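Local coordinates for protein muramidase (Sodiomyces alcalophilus, PDB 6ZM8) that probably hydrolyses the glycan strands of bacterial peptidoglycan, as a fungal GH25 muramidase (lysozyme) with a TIM-barrel-like fold, at residues T122-H125 with G126-R130. Numbering follows the deposited sequence.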
loop_
_atom_site.group_PDB
_atom_site.type_symbol
_atom_site.label_atom_id
_atom_site.label_comp_id
_atom_site.label_asym_id
_atom_site.label_seq_id
_atom_site.Cartn_x
_atom_site.Cartn_y
_atom_site.Cartn_z
ATOM N N THR A 122 4.501 12.983 -4.825
ATOM C CA THR A 122 4.359 13.941 -5.912
ATOM C C THR A 122 4.773 13.309 -7.235
ATOM O O THR A 122 4.108 13.499 -8.265
ATOM C CB THR A 122 5.172 15.201 -5.594
ATOM O OG1 THR A 122 4.583 15.871 -4.498
ATOM C CG2 THR A 122 5.236 16.160 -6.758
ATOM N N THR A 123 5.879 12.572 -7.234
ATOM C CA THR A 123 6.349 11.938 -8.468
ATOM C C THR A 123 5.348 10.888 -8.951
ATOM O O THR A 123 5.008 10.830 -10.139
ATOM C CB THR A 123 7.747 11.357 -8.269
ATOM O OG1 THR A 123 8.651 12.410 -7.900
ATOM C CG2 THR A 123 8.265 10.708 -9.542
ATOM N N TYR A 124 4.870 10.047 -8.030
ATOM C CA TYR A 124 3.912 9.013 -8.412
ATOM C C TYR A 124 2.646 9.638 -9.034
ATOM O O TYR A 124 2.122 9.147 -10.017
ATOM C CB TYR A 124 3.577 8.147 -7.184
ATOM C CG TYR A 124 2.662 6.988 -7.537
ATOM C CD1 TYR A 124 3.165 5.826 -8.114
ATOM C CD2 TYR A 124 1.292 7.075 -7.311
ATOM C CE1 TYR A 124 2.329 4.780 -8.468
ATOM C CE2 TYR A 124 0.445 6.028 -7.656
ATOM C CZ TYR A 124 0.962 4.879 -8.244
ATOM O OH TYR A 124 0.085 3.886 -8.592
ATOM N N HIS A 125 2.172 10.721 -8.411
ATOM C CA HIS A 125 0.972 11.417 -8.940
ATOM C C HIS A 125 1.249 12.041 -10.324
ATOM O O HIS A 125 0.384 12.001 -11.197
ATOM C CB HIS A 125 0.545 12.459 -7.912
ATOM C CG HIS A 125 -0.599 13.306 -8.351
ATOM N ND1 HIS A 125 -0.395 14.523 -8.945
ATOM C CD2 HIS A 125 -1.914 13.112 -8.266
ATOM C CE1 HIS A 125 -1.604 15.056 -9.222
ATOM N NE2 HIS A 125 -2.540 14.211 -8.824
ATOM N N GLY A 126 2.431 12.606 -10.512
ATOM C CA GLY A 126 2.767 13.162 -11.808
ATOM C C GLY A 126 2.831 12.116 -12.900
ATOM O O GLY A 126 2.540 12.396 -14.068
ATOM N N ILE A 127 3.257 10.899 -12.549
ATOM C CA ILE A 127 3.358 9.828 -13.531
ATOM C C ILE A 127 1.966 9.251 -13.835
ATOM O O ILE A 127 1.594 9.075 -14.980
ATOM C CB ILE A 127 4.319 8.715 -13.068
ATOM C CG1 ILE A 127 5.740 9.263 -12.958
ATOM C CG2 ILE A 127 4.268 7.540 -14.013
ATOM C CD1 ILE A 127 6.678 8.376 -12.199
ATOM N N THR A 128 1.243 8.878 -12.773
ATOM C CA THR A 128 0.065 8.042 -12.917
ATOM C C THR A 128 -1.258 8.797 -12.925
ATOM O O THR A 128 -2.269 8.193 -13.337
ATOM C CB THR A 128 -0.020 6.985 -11.791
ATOM O OG1 THR A 128 -0.346 7.631 -10.555
ATOM C CG2 THR A 128 1.210 6.127 -11.683
ATOM N N SER A 129 -1.275 10.017 -12.402
ATOM C CA SER A 129 -2.450 10.830 -12.095
ATOM C C SER A 129 -3.018 10.577 -10.700
ATOM O O SER A 129 -3.960 11.292 -10.313
ATOM C CB SER A 129 -3.591 10.732 -13.127
ATOM O OG SER A 129 -4.456 9.633 -12.905
ATOM N N ARG A 130 -2.494 9.600 -9.965
ATOM C CA ARG A 130 -3.066 9.235 -8.682
ATOM C C ARG A 130 -2.126 9.564 -7.528
ATOM O O ARG A 130 -0.913 9.345 -7.604
ATOM C CB ARG A 130 -3.309 7.720 -8.607
ATOM C CG ARG A 130 -4.325 7.210 -9.641
ATOM C CD ARG A 130 -5.676 7.923 -9.504
ATOM N NE ARG A 130 -6.228 7.843 -8.161
ATOM C CZ ARG A 130 -7.009 6.866 -7.693
ATOM N NH1 ARG A 130 -7.438 5.903 -8.527
ATOM N NH2 ARG A 130 -7.428 6.876 -6.429
#
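The C-terminal end of helix 110-128 carries an ST turn at Thr128, which packs against Tyr124 one turn earlier and illustrates how one threonine side chain can link the last turn of a helix to the chain that follows. Tyr124 O takes two bonds from Thr128: the amide N, at 2.9 Å and nearly straight (161°), and the hydroxyl OG1, also at 2.9 Å but coming from above the carbonyl plane. OG1 in turn accepts the N-H of Arg130 at 3.0 Å, which makes the ST turn and ties the chain leaving the helix back to its last turn. With chi1 at 71°, OG1 lies between the backbone N and the carbonyl carbon, within reach of both partners, and CG2 comes over the phenol. That methyl makes a CH-pi contact, 3.9 Å from the Tyr124 ring centroid and offset toward the rim. Replacing Thr128 by an alanine would probably leave the N-H of Arg130 without its acceptor and uncover part of the ring face, so that the turn could shift. Ser129, with positive phi, is where helical geometry ends, yet its N still reaches His125 O at 2.9 Å. Beyond it the chain folds back, and Arg130 O approaches His125 CA at 3.1 Å in a CA-H...O contact. Further back, Thr123 CG2 and Ile127 CD1 lie side by side at 3.9 Å. Both side chains face helix 69-78, touching Ala73 and Ala77 respectively, while Phe76 of that helix meets the Tyr124 ring. The phenol OH bonds to Gly81 O and Gly92 N, and the His125 ring stacks on Trp131. The turn thus redirects the chain within the beta-alpha-beta unit that joins strand 93-95, through helix 110-128, to the parallel strand 133-136.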